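Local coordinates for protein putative trimethylamine methyltransferase (Rhizobium meliloti, PDB 4YYC) that probably transfers methyl groups as a member of the trimethylamine methyltransferase family, at residues Pro139-Pro144 with Pro207-Val212; Gly179-Pro184 with Tyr198-Tyr203; Asp220-Ala225 with Ala260-Arg265; Gly394-Glu397 with Ser402-Glu405; Arg192-Val197 with Lys510-Lys515. All coordinates share one frame; numbering follows the deposited sequence. Where two conformers were deposited one is given.

Interaction 1 lies beside the bound unknown ligand, about 4 Å from the Tyr-141 side chain; Gly-179 of interaction 2 and Ser-402 of interaction 4 are about 10 Å from it. Interaction 2 is centred about 7 Å from interaction 1, and the two loops are joined by Gly-142 N to Thr-180 O and Glu-183 N to Pro-143 O. Ser-402 of interaction 4 bonds Val-181 O of interaction 2 through its OG. On another flank, Ser-211 of interaction 1 meets Thr-221 and Tyr-263 of interaction 3. Interaction 5 shares helix 192-202 with interaction 2, and its His-193 bonds Asp-220 of interaction 3. Centres of interactions 3 and 4 lie about 29 Å apart.

Interaction 1: Pro139-Pro144 with Pro207-Val212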
# COMPACT_ATOMS: atom_id res chain seq x y z
N PRO A 139 -12.01 -2.37 15.11
CA PRO A 139 -12.95 -1.97 14.04
C PRO A 139 -13.19 -0.48 13.85
O PRO A 139 -12.77 0.38 14.64
CB PRO A 139 -14.27 -2.67 14.44
CG PRO A 139 -13.88 -3.70 15.47
CD PRO A 139 -12.65 -3.21 16.12
N VAL A 140 -13.85 -0.20 12.73
CA VAL A 140 -14.56 1.06 12.52
C VAL A 140 -15.21 1.60 13.80
O VAL A 140 -15.77 0.84 14.59
CB VAL A 140 -15.57 0.92 11.38
CG1 VAL A 140 -16.62 -0.15 11.70
CG2 VAL A 140 -16.20 2.26 10.99
N TYR A 141 -15.17 2.92 13.95
CA TYR A 141 -15.76 3.61 15.11
C TYR A 141 -16.50 4.85 14.62
O TYR A 141 -15.96 5.68 13.88
CB TYR A 141 -14.60 4.00 16.02
CG TYR A 141 -14.94 4.62 17.37
CD1 TYR A 141 -15.45 5.91 17.44
CD2 TYR A 141 -14.65 3.93 18.54
CE1 TYR A 141 -15.73 6.50 18.66
CE2 TYR A 141 -14.92 4.53 19.76
CZ TYR A 141 -15.44 5.80 19.82
OH TYR A 141 -15.74 6.40 21.05
N GLY A 142 -17.75 4.98 15.05
CA GLY A 142 -18.55 6.18 14.83
C GLY A 142 -19.73 6.20 13.88
O GLY A 142 -20.63 7.00 14.09
N PRO A 143 -19.78 5.35 12.82
CA PRO A 143 -20.84 5.62 11.84
C PRO A 143 -22.28 5.52 12.35
O PRO A 143 -22.65 4.56 13.02
CB PRO A 143 -20.60 4.53 10.79
CG PRO A 143 -19.13 4.37 10.82
CD PRO A 143 -18.77 4.44 12.26
N PRO A 144 -23.14 6.44 11.93
CA PRO A 144 -24.55 6.34 12.27
C PRO A 144 -25.36 5.52 11.28
O PRO A 144 -26.50 5.19 11.56
CB PRO A 144 -25.01 7.79 12.25
CG PRO A 144 -24.11 8.48 11.33
CD PRO A 144 -22.78 7.81 11.51
N PRO A 207 -10.39 -7.35 23.87
CA PRO A 207 -10.38 -6.08 24.61
C PRO A 207 -11.24 -5.01 23.93
O PRO A 207 -11.27 -4.94 22.72
CB PRO A 207 -8.94 -5.66 24.63
CG PRO A 207 -8.20 -6.64 23.88
CD PRO A 207 -9.05 -7.76 23.43
N PHE A 208 -11.93 -4.22 24.72
CA PHE A 208 -12.93 -3.29 24.20
C PHE A 208 -12.67 -1.87 24.68
O PHE A 208 -11.85 -1.63 25.59
CB PHE A 208 -14.33 -3.80 24.53
CG PHE A 208 -14.66 -3.82 26.00
CD1 PHE A 208 -15.10 -2.68 26.63
CD2 PHE A 208 -14.50 -4.98 26.76
CE1 PHE A 208 -15.43 -2.69 27.99
CE2 PHE A 208 -14.79 -4.99 28.11
CZ PHE A 208 -15.26 -3.83 28.73
N MSE A 209 -13.42 -0.95 24.11
CA MSE A 209 -13.28 0.49 24.36
C MSE A 209 -14.48 0.99 25.11
O MSE A 209 -15.57 0.42 25.05
CB MSE A 209 -13.18 1.24 23.02
CG MSE A 209 -11.95 0.85 22.21
SE MSE A 209 -11.97 1.73 20.46
CE MSE A 209 -11.37 3.48 21.04
N GLY A 210 -14.30 2.10 25.81
CA GLY A 210 -15.34 2.66 26.64
C GLY A 210 -16.11 3.79 26.04
O GLY A 210 -15.82 4.28 24.95
N SER A 211 -17.17 4.20 26.75
CA SER A 211 -18.01 5.29 26.26
C SER A 211 -17.35 6.62 26.63
O SER A 211 -16.81 6.76 27.75
CB SER A 211 -19.39 5.25 26.90
OG SER A 211 -20.18 6.36 26.49
N VAL A 212 -17.44 7.58 25.71
CA VAL A 212 -16.86 8.91 25.91
C VAL A 212 -17.83 10.03 25.68
O VAL A 212 -17.47 11.19 25.71
CB VAL A 212 -15.55 9.11 25.11
CG1 VAL A 212 -14.48 8.17 25.60
CG2 VAL A 212 -15.79 8.96 23.64
O HOH W 1 -13.92 5.42 23.09
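A Met-aromatic contact between Tyr-141 and Met-209 joins a loop next to the bound unknown ligand to the end of strand 208-209, a parallel strand consistent with the TIM barrel of this family. Tyr-141 turns its ring toward 207-212 with CG trans to the backbone nitrogen (chi1 -175°). Met-209, present as selenomethionine, reaches back to it, and the bend at chi3 (78°) folds CE back so that it and SE both come obliquely against the CD2-CE2 bond. Its SE is 4.0 Å from CD2 of Tyr-141, and its CE is 3.9 Å from CE2 of the same ring. The selenium stands 5.1 Å from the centroid of the Tyr-141 ring. Further out, OH of Tyr-141 touches Val-212 CG2 at 3.6 Å. A water bridges the phenol and the opposite backbone: it is 2.9 Å from Tyr-141 OH and donates to Gly-210 O, also at 2.9 Å. A leucine in place of Tyr-141 would probably leave this water without its phenolic partner and open a gap beside Val-212. The Tyr-141 side chain also comes within about 4 Å of the ligand. Around the contact, Tyr-141 packs on Leu-243 of strand 240-245 and on Thr-180, while Val-212 rests on Met-256 and Ala-259 of helix 254-265.

Interaction 2: Gly179-Pro184 with Tyr198-Tyr203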
# COMPACT_ATOMS: atom_id res chain seq x y z
N GLY A 179 -15.15 -0.13 19.92
CA GLY A 179 -15.96 0.75 20.71
C GLY A 179 -17.28 0.98 20.02
O GLY A 179 -18.12 0.08 19.95
N THR A 180 -17.47 2.15 19.46
CA THR A 180 -18.73 2.52 18.79
C THR A 180 -18.68 1.96 17.36
O THR A 180 -18.54 2.69 16.39
CB THR A 180 -18.86 4.03 18.79
OG1 THR A 180 -18.79 4.50 20.14
CG2 THR A 180 -20.13 4.51 18.15
N VAL A 181 -18.85 0.65 17.23
CA VAL A 181 -18.72 0.00 15.92
C VAL A 181 -19.76 0.55 14.94
O VAL A 181 -19.51 0.61 13.74
CB VAL A 181 -18.72 -1.53 16.01
CG1 VAL A 181 -17.52 -2.00 16.81
CG2 VAL A 181 -20.01 -2.11 16.64
N CYS A 182 -20.90 0.95 15.49
CA CYS A 182 -21.84 1.85 14.84
C CYS A 182 -22.64 2.53 15.93
O CYS A 182 -22.51 2.17 17.08
CB CYS A 182 -22.72 1.11 13.84
SG CYS A 182 -23.70 -0.25 14.53
N GLU A 183 -23.42 3.52 15.58
CA GLU A 183 -24.23 4.25 16.55
C GLU A 183 -25.64 3.69 16.50
O GLU A 183 -26.36 3.90 15.51
CB GLU A 183 -24.23 5.73 16.13
CG GLU A 183 -24.88 6.67 17.12
CD GLU A 183 -24.09 6.84 18.40
OE1 GLU A 183 -22.85 6.91 18.34
OE2 GLU A 183 -24.72 6.96 19.47
N PRO A 184 -26.09 2.97 17.54
CA PRO A 184 -27.46 2.33 17.46
C PRO A 184 -28.60 3.31 17.65
O PRO A 184 -28.73 3.91 18.74
CB PRO A 184 -27.45 1.30 18.59
CG PRO A 184 -26.42 1.78 19.52
CD PRO A 184 -25.37 2.55 18.76
N TYR A 198 -22.14 -3.52 27.10
CA TYR A 198 -22.60 -4.87 27.36
C TYR A 198 -22.36 -5.78 26.16
O TYR A 198 -21.96 -6.94 26.31
CB TYR A 198 -24.08 -4.90 27.71
CG TYR A 198 -24.60 -6.31 27.98
CD1 TYR A 198 -24.34 -6.95 29.20
CD2 TYR A 198 -25.28 -7.01 27.02
CE1 TYR A 198 -24.83 -8.23 29.46
CE2 TYR A 198 -25.75 -8.30 27.25
CZ TYR A 198 -25.52 -8.92 28.47
OH TYR A 198 -26.00 -10.21 28.64
N SER A 199 -22.60 -5.25 24.96
CA SER A 199 -22.43 -6.05 23.73
C SER A 199 -20.99 -6.54 23.56
O SER A 199 -20.75 -7.68 23.18
CB SER A 199 -22.87 -5.25 22.49
OG SER A 199 -24.25 -5.00 22.59
N HIS A 200 -20.01 -5.69 23.87
CA HIS A 200 -18.60 -6.08 23.83
C HIS A 200 -18.26 -7.17 24.84
O HIS A 200 -17.32 -7.91 24.64
CB HIS A 200 -17.69 -4.87 24.04
CG HIS A 200 -17.69 -3.90 22.88
ND1 HIS A 200 -17.15 -4.23 21.65
CD2 HIS A 200 -18.16 -2.64 22.75
CE1 HIS A 200 -17.29 -3.21 20.83
NE2 HIS A 200 -17.89 -2.23 21.47
N ILE A 201 -19.03 -7.26 25.91
CA ILE A 201 -18.79 -8.29 26.94
C ILE A 201 -19.49 -9.58 26.60
O ILE A 201 -18.90 -10.65 26.77
CB ILE A 201 -19.18 -7.76 28.34
CG1 ILE A 201 -18.39 -6.50 28.66
CG2 ILE A 201 -18.97 -8.86 29.38
CD1 ILE A 201 -18.90 -5.69 29.84
N ARG A 202 -20.75 -9.46 26.17
CA ARG A 202 -21.61 -10.64 25.93
C ARG A 202 -21.20 -11.38 24.65
O ARG A 202 -21.21 -12.61 24.61
CB ARG A 202 -23.08 -10.20 25.89
CG ARG A 202 -24.14 -11.28 25.64
CD ARG A 202 -24.14 -12.41 26.68
NE ARG A 202 -23.03 -13.28 26.38
CZ ARG A 202 -22.80 -14.48 26.86
NH1 ARG A 202 -23.67 -15.12 27.65
NH2 ARG A 202 -21.67 -15.05 26.44
N TYR A 203 -20.84 -10.64 23.60
CA TYR A 203 -20.63 -11.22 22.28
C TYR A 203 -19.18 -11.34 21.89
O TYR A 203 -18.87 -11.88 20.81
CB TYR A 203 -21.42 -10.45 21.24
CG TYR A 203 -22.91 -10.50 21.50
CD1 TYR A 203 -23.63 -11.65 21.26
CD2 TYR A 203 -23.58 -9.41 22.05
CE1 TYR A 203 -25.00 -11.70 21.52
CE2 TYR A 203 -24.94 -9.44 22.33
CZ TYR A 203 -25.65 -10.58 22.05
OH TYR A 203 -27.00 -10.61 22.34
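His-200 brings the edge of its imidazole up against the carbonyl of Gly-179, with Val-181 lying beside the same edge. The bond is made by NE2, which donates to Gly-179 O at 2.8 Å with an N-H...O angle of 159°. The oxygen lies almost exactly in the ring plane, and the donor arrives in the carbonyl plane on a lone pair, with a C=O...N angle of 121°. Helix 192-202 carries the ring: CG sits beside the backbone nitrogen and opposite the carbonyl carbon (chi1 -70°), a setting that sends the imidazole out toward the loop. Close by, CG1 of Val-181 is 4.2 Å from CE1 of His-200, near the plane of the ring. Gly-179 O also receives a weak bond from Val-181 N at 2.9 Å, across an inverse gamma turn centred on Thr-180, so one buried oxygen ties the turn to the helix. The second ring nitrogen, ND1, bonds Ser-177 OG, and the two bonds together fix the ring's rotation. A leucine here would probably leave both Gly-179 O and Ser-177 OG without their ring partners and the turn less firmly tied to the helix. Helix 158-170 closes over this junction, with Phe-161 meeting the His-200 ring and touching Val-181, which also packs on Phe-164.

Interaction 3: Asp220-Ala225 with Ala260-Arg265; sequences DTVAMA and AKVYAR
Tyr-263 and Thr-221 form the tight end of a helix pair whose axes, over these short segments, approach to 10.7 Å and run in nearly the same direction, 26° apart. The tyrosine leaves its helix with CG beside the backbone nitrogen (chi1 -71°), and its ring then spans the gap and meets the threonine side chain at about a right angle. Its OH lies 3.3 Å from Thr-221 CB and 3.5 Å from Thr-221 CG2, and that methyl stands at the ring edge, near its plane. Both polar ends bond Ser-211 of the neighbouring loop, Tyr-263 OH its O and Thr-221 OG1 its N; Thr-221 OG1 also bonds Arg-217 O one turn back in its own helix. The Val-222 side is looser. Here CG2 of Val-222 slides past the ring at 4.0 Å from Tyr-263 CE1, approaching it obliquely, and lies 4.2 Å from CG1 of Val-262, a residue partly open to solvent. Beyond the pair, helix 215-229 is backed by Leu-194 and Val-197 of helix 192-202, which touch Met-224, and by Phe-512 of helix 503-518; helix 254-265 rests through Ala-264 on Ile-307 of helix 286-307.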
# COMPACT_ATOMS: atom_id res chain seq x y z
N ASP A 220 -20.10 5.00 34.10
CA ASP A 220 -20.82 3.73 33.93
C ASP A 220 -19.93 2.64 33.31
O ASP A 220 -20.02 1.47 33.71
CB ASP A 220 -22.06 3.90 33.05
CG ASP A 220 -23.19 4.67 33.72
OD1 ASP A 220 -23.25 4.83 34.97
OD2 ASP A 220 -24.12 5.11 33.00
N THR A 221 -19.09 3.00 32.34
CA THR A 221 -18.19 2.04 31.74
C THR A 221 -17.25 1.46 32.78
O THR A 221 -17.05 0.25 32.85
CB THR A 221 -17.37 2.68 30.61
OG1 THR A 221 -18.25 3.19 29.58
CG2 THR A 221 -16.38 1.70 29.97
N VAL A 222 -16.68 2.33 33.61
CA VAL A 222 -15.79 1.88 34.69
C VAL A 222 -16.55 0.95 35.64
O VAL A 222 -16.02 -0.07 36.06
CB VAL A 222 -15.11 3.08 35.41
CG1 VAL A 222 -14.34 2.62 36.64
CG2 VAL A 222 -14.20 3.81 34.45
N ALA A 223 -17.76 1.29 36.00
CA ALA A 223 -18.54 0.46 36.91
C ALA A 223 -18.81 -0.93 36.32
O ALA A 223 -18.70 -1.94 37.04
CB ALA A 223 -19.85 1.18 37.30
N MSE A 224 -19.14 -0.98 35.04
CA MSE A 224 -19.34 -2.24 34.36
C MSE A 224 -18.06 -3.03 34.32
O MSE A 224 -18.08 -4.22 34.52
CB MSE A 224 -19.88 -1.97 32.97
CG MSE A 224 -21.34 -1.57 33.12
SE MSE A 224 -22.18 -1.10 31.41
CE MSE A 224 -22.37 -2.94 30.85
N ALA A 225 -16.94 -2.37 34.01
CA ALA A 225 -15.65 -3.04 33.97
C ALA A 225 -15.32 -3.64 35.31
O ALA A 225 -14.74 -4.77 35.37
CB ALA A 225 -14.56 -2.06 33.56
N ALA A 260 -11.85 12.11 29.73
CA ALA A 260 -10.43 11.92 30.03
C ALA A 260 -10.18 11.90 31.52
O ALA A 260 -9.44 11.04 32.02
CB ALA A 260 -9.58 12.99 29.36
N LYS A 261 -10.84 12.82 32.24
CA LYS A 261 -10.65 12.87 33.70
C LYS A 261 -11.14 11.56 34.38
O LYS A 261 -10.45 11.02 35.29
CB LYS A 261 -11.33 14.10 34.32
CG LYS A 261 -10.67 15.39 33.88
CD LYS A 261 -11.19 16.66 34.53
CE LYS A 261 -12.62 16.96 34.25
NZ LYS A 261 -12.99 18.25 34.92
N VAL A 262 -12.27 11.03 33.94
CA VAL A 262 -12.75 9.78 34.53
C VAL A 262 -11.78 8.64 34.27
O VAL A 262 -11.36 7.95 35.18
CB VAL A 262 -14.15 9.40 33.99
CG1 VAL A 262 -14.58 8.00 34.44
CG2 VAL A 262 -15.18 10.47 34.34
N TYR A 263 -11.46 8.42 33.00
CA TYR A 263 -10.60 7.30 32.67
C TYR A 263 -9.21 7.39 33.26
O TYR A 263 -8.72 6.39 33.83
CB TYR A 263 -10.57 7.11 31.16
CG TYR A 263 -11.90 6.58 30.64
CD1 TYR A 263 -12.42 5.41 31.15
CD2 TYR A 263 -12.63 7.24 29.66
CE1 TYR A 263 -13.61 4.87 30.68
CE2 TYR A 263 -13.84 6.71 29.21
CZ TYR A 263 -14.30 5.53 29.72
OH TYR A 263 -15.48 5.03 29.25
N ALA A 264 -8.60 8.59 33.23
CA ALA A 264 -7.27 8.74 33.84
C ALA A 264 -7.30 8.50 35.34
O ALA A 264 -6.35 7.97 35.87
CB ALA A 264 -6.67 10.09 33.49
N ARG A 265 -8.39 8.82 36.04
CA ARG A 265 -8.45 8.52 37.46
C ARG A 265 -8.58 7.06 37.79
O ARG A 265 -8.26 6.65 38.91
CB ARG A 265 -9.59 9.28 38.10
CG ARG A 265 -9.29 10.75 38.32
CD ARG A 265 -10.20 11.32 39.38
NE ARG A 265 -9.85 12.70 39.66
CZ ARG A 265 -10.43 13.77 39.12
NH1 ARG A 265 -11.40 13.67 38.23
NH2 ARG A 265 -10.00 14.98 39.50

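Interaction 4: Gly394-Glu397 with Ser402-Glu405; sequences GWLE and SSYE
Gly-394 and Ser-403 join the backbones of a beta hairpin made by strands 395-396 and 401-403. Ser-403 N donates to Gly-394 O at 2.9 Å, almost straight at 172°. The same oxygen takes a CA-H...O contact from Ser-402 CA at 3.5 Å. Next to this bond, Trp-395 and Ser-402 face each other as an antiparallel non-hydrogen-bonded pair with their CA atoms 5.3 Å apart. Gly-394 has a positive phi (106°), at which any side chain would collide with the carbonyl oxygen of the residue before. Trp-395 and Ser-402 send their side chains to one face of the sheet without touching; the OG of Ser-402 bonds Val-181 O. Leu-396 and Ser-403 meet on the other face. CD2 of Leu-396 lies 3.8 Å from Ser-403 CB and 4.0 Å from Ser-403 OG, an apolar branch laid against the serine. The serine hydroxyl has its own task: placed trans to the backbone nitrogen (chi1 165°), it caps Lys-406 N as the N-cap of helix 404-420. The strand-to-helix junction thus falls on Ser-403, bonded to the hairpin by its backbone and to the first turn of the helix by its side chain. In the four-stranded mixed sheet, strand 395-396 is an outer strand and 401-403 lies between it and the parallel strand 145-147. Phe-164 of helix 158-170 packs on Ser-402, and Glu-397, in a salt bridge with Arg-153, touches Phe-470 of the second subunit.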
# COMPACT_ATOMS: atom_id res chain seq x y z
N GLY A 394 -14.11 -1.93 8.06
CA GLY A 394 -15.52 -1.58 8.04
C GLY A 394 -15.91 -0.17 7.65
O GLY A 394 -17.11 0.07 7.35
N TRP A 395 -14.98 0.79 7.69
CA TRP A 395 -15.28 2.18 7.34
C TRP A 395 -15.58 2.37 5.86
O TRP A 395 -14.79 1.96 4.99
CB TRP A 395 -14.06 3.01 7.73
CG TRP A 395 -13.96 4.43 7.34
CD1 TRP A 395 -13.89 4.97 6.08
CD2 TRP A 395 -13.80 5.54 8.24
NE1 TRP A 395 -13.64 6.33 6.15
CE2 TRP A 395 -13.60 6.70 7.46
CE3 TRP A 395 -13.83 5.67 9.64
CZ2 TRP A 395 -13.43 7.95 8.03
CZ3 TRP A 395 -13.65 6.90 10.17
CH2 TRP A 395 -13.48 8.02 9.38
N LEU A 396 -16.64 3.11 5.58
CA LEU A 396 -16.97 3.51 4.24
C LEU A 396 -17.54 4.93 4.32
O LEU A 396 -17.96 5.41 5.38
CB LEU A 396 -18.00 2.48 3.67
CG LEU A 396 -18.21 2.41 2.18
CD1 LEU A 396 -16.93 2.08 1.43
CD2 LEU A 396 -19.25 1.34 1.89
N GLU A 397 -17.56 5.61 3.18
CA GLU A 397 -18.26 6.84 3.01
C GLU A 397 -17.75 7.88 4.00
O GLU A 397 -18.51 8.59 4.65
CB GLU A 397 -19.80 6.63 3.08
CG GLU A 397 -20.56 7.74 2.42
CD GLU A 397 -22.04 7.64 2.68
OE1 GLU A 397 -22.68 6.63 2.26
OE2 GLU A 397 -22.58 8.54 3.35
N SER A 402 -20.76 2.13 8.43
CA SER A 402 -20.16 0.82 8.78
C SER A 402 -20.73 -0.17 7.80
O SER A 402 -21.95 -0.35 7.74
CB SER A 402 -20.46 0.39 10.22
OG SER A 402 -19.80 1.30 11.10
N SER A 403 -19.87 -0.74 6.95
CA SER A 403 -20.30 -1.67 5.88
C SER A 403 -19.94 -3.11 6.20
O SER A 403 -18.79 -3.40 6.46
CB SER A 403 -19.67 -1.25 4.58
OG SER A 403 -19.77 -2.27 3.60
N TYR A 404 -20.92 -4.01 6.17
CA TYR A 404 -20.63 -5.40 6.43
C TYR A 404 -19.67 -5.94 5.35
O TYR A 404 -18.71 -6.64 5.68
CB TYR A 404 -21.92 -6.22 6.38
CG TYR A 404 -22.85 -6.05 7.57
CD1 TYR A 404 -23.74 -5.02 7.67
CD2 TYR A 404 -22.89 -6.99 8.54
CE1 TYR A 404 -24.61 -4.88 8.73
CE2 TYR A 404 -23.80 -6.92 9.59
CZ TYR A 404 -24.63 -5.82 9.69
OH TYR A 404 -25.51 -5.71 10.77
N GLU A 405 -19.94 -5.64 4.10
CA GLU A 405 -19.11 -6.19 3.04
C GLU A 405 -17.69 -5.63 3.15
O GLU A 405 -16.69 -6.37 3.01
CB GLU A 405 -19.71 -5.91 1.63
CG GLU A 405 -20.94 -6.78 1.38
CD GLU A 405 -21.71 -6.38 0.14
OE1 GLU A 405 -21.30 -5.44 -0.54
OE2 GLU A 405 -22.78 -7.00 -0.15

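Interaction 5: Arg192-Val197 with Lys510-Lys515; sequences RHLDMV and KEFIAK
Leu-194 and Ile-513 face each other with matching first torsions: in each, CG or CG1 lies beside the backbone nitrogen and opposite the carbonyl carbon (chi1 -64° and -67°). Helix 192-202 presents CB of Leu-194 to CG2 of Ile-513, 4.0 Å away, while the isoleucine's torsion carries CG1 and CD1 to the Leu-194 backbone, where CD1 lies 4.0 Å from the Leu-194 carbonyl O. Phe-512 takes the other course, with CG trans to its backbone nitrogen (chi1 174°), which brings the ring end to CD2 of Leu-194. There CD2 of Leu-194 lies 4.0 Å from CE2 of Phe-512, the two side chains crossing at about a right angle and the methyl approaching the ring obliquely. This is apolar helix-helix packing, close enough to bring the CA atoms of Leu-194 and Ile-513 to 6.3 Å, and it seats helix 503-518, near the C-terminal end of the chain, against helix 192-202, more than 300 residues earlier. Helix 215-229 joins them as a third member, with Met-224 touching both Phe-512 and Ile-513 and Ala-223 touching Phe-512. Beside the contact, Asp-195 OD2 forms a salt bridge with Lys-517 NZ, further along helix 503-518.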
# COMPACT_ATOMS: atom_id res chain seq x y z
N ARG A 192 -27.98 4.17 25.51
CA ARG A 192 -27.37 3.24 24.56
C ARG A 192 -25.97 2.81 24.92
O ARG A 192 -25.55 1.72 24.59
CB ARG A 192 -27.46 3.76 23.12
CG ARG A 192 -26.68 5.03 22.86
CD ARG A 192 -26.79 5.60 21.46
NE ARG A 192 -28.15 5.93 21.10
CZ ARG A 192 -28.48 6.73 20.07
NH1 ARG A 192 -27.53 7.31 19.34
NH2 ARG A 192 -29.76 6.95 19.80
N HIS A 193 -25.19 3.68 25.58
CA HIS A 193 -23.85 3.32 26.01
C HIS A 193 -23.80 2.04 26.85
O HIS A 193 -22.84 1.25 26.78
CB HIS A 193 -23.19 4.44 26.80
CG HIS A 193 -23.82 4.72 28.15
ND1 HIS A 193 -25.04 5.33 28.30
CD2 HIS A 193 -23.38 4.45 29.40
CE1 HIS A 193 -25.31 5.47 29.58
NE2 HIS A 193 -24.31 4.96 30.27
N LEU A 194 -24.85 1.81 27.63
CA LEU A 194 -24.90 0.65 28.50
C LEU A 194 -24.98 -0.64 27.67
O LEU A 194 -24.27 -1.60 27.91
CB LEU A 194 -26.14 0.73 29.40
CG LEU A 194 -26.10 1.92 30.36
CD1 LEU A 194 -27.48 2.21 30.87
CD2 LEU A 194 -25.10 1.71 31.49
N ASP A 195 -25.85 -0.61 26.68
CA ASP A 195 -25.99 -1.75 25.73
C ASP A 195 -24.77 -1.97 24.85
O ASP A 195 -24.47 -3.12 24.50
CB ASP A 195 -27.26 -1.56 24.90
CG ASP A 195 -28.49 -1.59 25.74
OD1 ASP A 195 -28.87 -2.68 26.26
OD2 ASP A 195 -29.06 -0.52 25.99
N MSE A 196 -24.12 -0.87 24.49
CA MSE A 196 -22.92 -0.91 23.63
C MSE A 196 -21.84 -1.61 24.44
O MSE A 196 -21.24 -2.57 23.96
CB MSE A 196 -22.58 0.48 23.19
CG MSE A 196 -23.58 1.01 22.17
SE MSE A 196 -23.57 3.00 22.11
CE MSE A 196 -22.03 3.10 21.01
N VAL A 197 -21.54 -1.14 25.66
CA VAL A 197 -20.51 -1.82 26.45
C VAL A 197 -20.89 -3.29 26.72
O VAL A 197 -20.08 -4.22 26.58
CB VAL A 197 -20.21 -1.07 27.77
CG1 VAL A 197 -19.31 -1.90 28.69
CG2 VAL A 197 -19.61 0.31 27.46
N LYS A 510 -26.50 -7.07 34.02
CA LYS A 510 -27.88 -6.78 33.66
C LYS A 510 -28.57 -6.03 34.78
O LYS A 510 -29.36 -5.14 34.51
CB LYS A 510 -28.64 -8.08 33.42
CG LYS A 510 -28.25 -8.79 32.16
CD LYS A 510 -29.01 -10.12 32.11
CE LYS A 510 -28.89 -10.71 30.74
NZ LYS A 510 -29.73 -9.98 29.76
N GLU A 511 -28.27 -6.38 36.02
CA GLU A 511 -28.89 -5.66 37.17
C GLU A 511 -28.44 -4.21 37.21
O GLU A 511 -29.27 -3.32 37.42
CB GLU A 511 -28.60 -6.33 38.51
CG GLU A 511 -29.52 -7.51 38.76
CD GLU A 511 -29.27 -8.21 40.07
OE1 GLU A 511 -29.39 -9.47 40.06
OE2 GLU A 511 -29.02 -7.52 41.11
N PHE A 512 -27.15 -3.99 36.95
CA PHE A 512 -26.58 -2.63 36.90
C PHE A 512 -27.23 -1.80 35.81
O PHE A 512 -27.62 -0.64 36.01
CB PHE A 512 -25.09 -2.67 36.71
CG PHE A 512 -24.46 -1.31 36.50
CD1 PHE A 512 -24.12 -0.50 37.59
CD2 PHE A 512 -24.24 -0.81 35.21
CE1 PHE A 512 -23.58 0.78 37.40
CE2 PHE A 512 -23.70 0.46 35.03
CZ PHE A 512 -23.36 1.24 36.12
N ILE A 513 -27.30 -2.40 34.63
CA ILE A 513 -27.86 -1.72 33.47
C ILE A 513 -29.31 -1.35 33.76
O ILE A 513 -29.70 -0.23 33.47
CB ILE A 513 -27.71 -2.58 32.20
CG1 ILE A 513 -26.21 -2.67 31.86
CG2 ILE A 513 -28.51 -1.98 31.04
CD1 ILE A 513 -25.96 -3.70 30.80
N ALA A 514 -30.09 -2.31 34.24
CA ALA A 514 -31.51 -2.06 34.49
C ALA A 514 -31.70 -0.94 35.50
O ALA A 514 -32.59 -0.10 35.35
CB ALA A 514 -32.22 -3.34 34.95
N LYS A 515 -30.90 -0.95 36.56
CA LYS A 515 -30.98 0.09 37.56
C LYS A 515 -30.67 1.45 36.96
O LYS A 515 -31.40 2.42 37.18
CB LYS A 515 -30.04 -0.28 38.71
CG LYS A 515 -29.88 0.77 39.79
CD LYS A 515 -29.09 0.18 40.95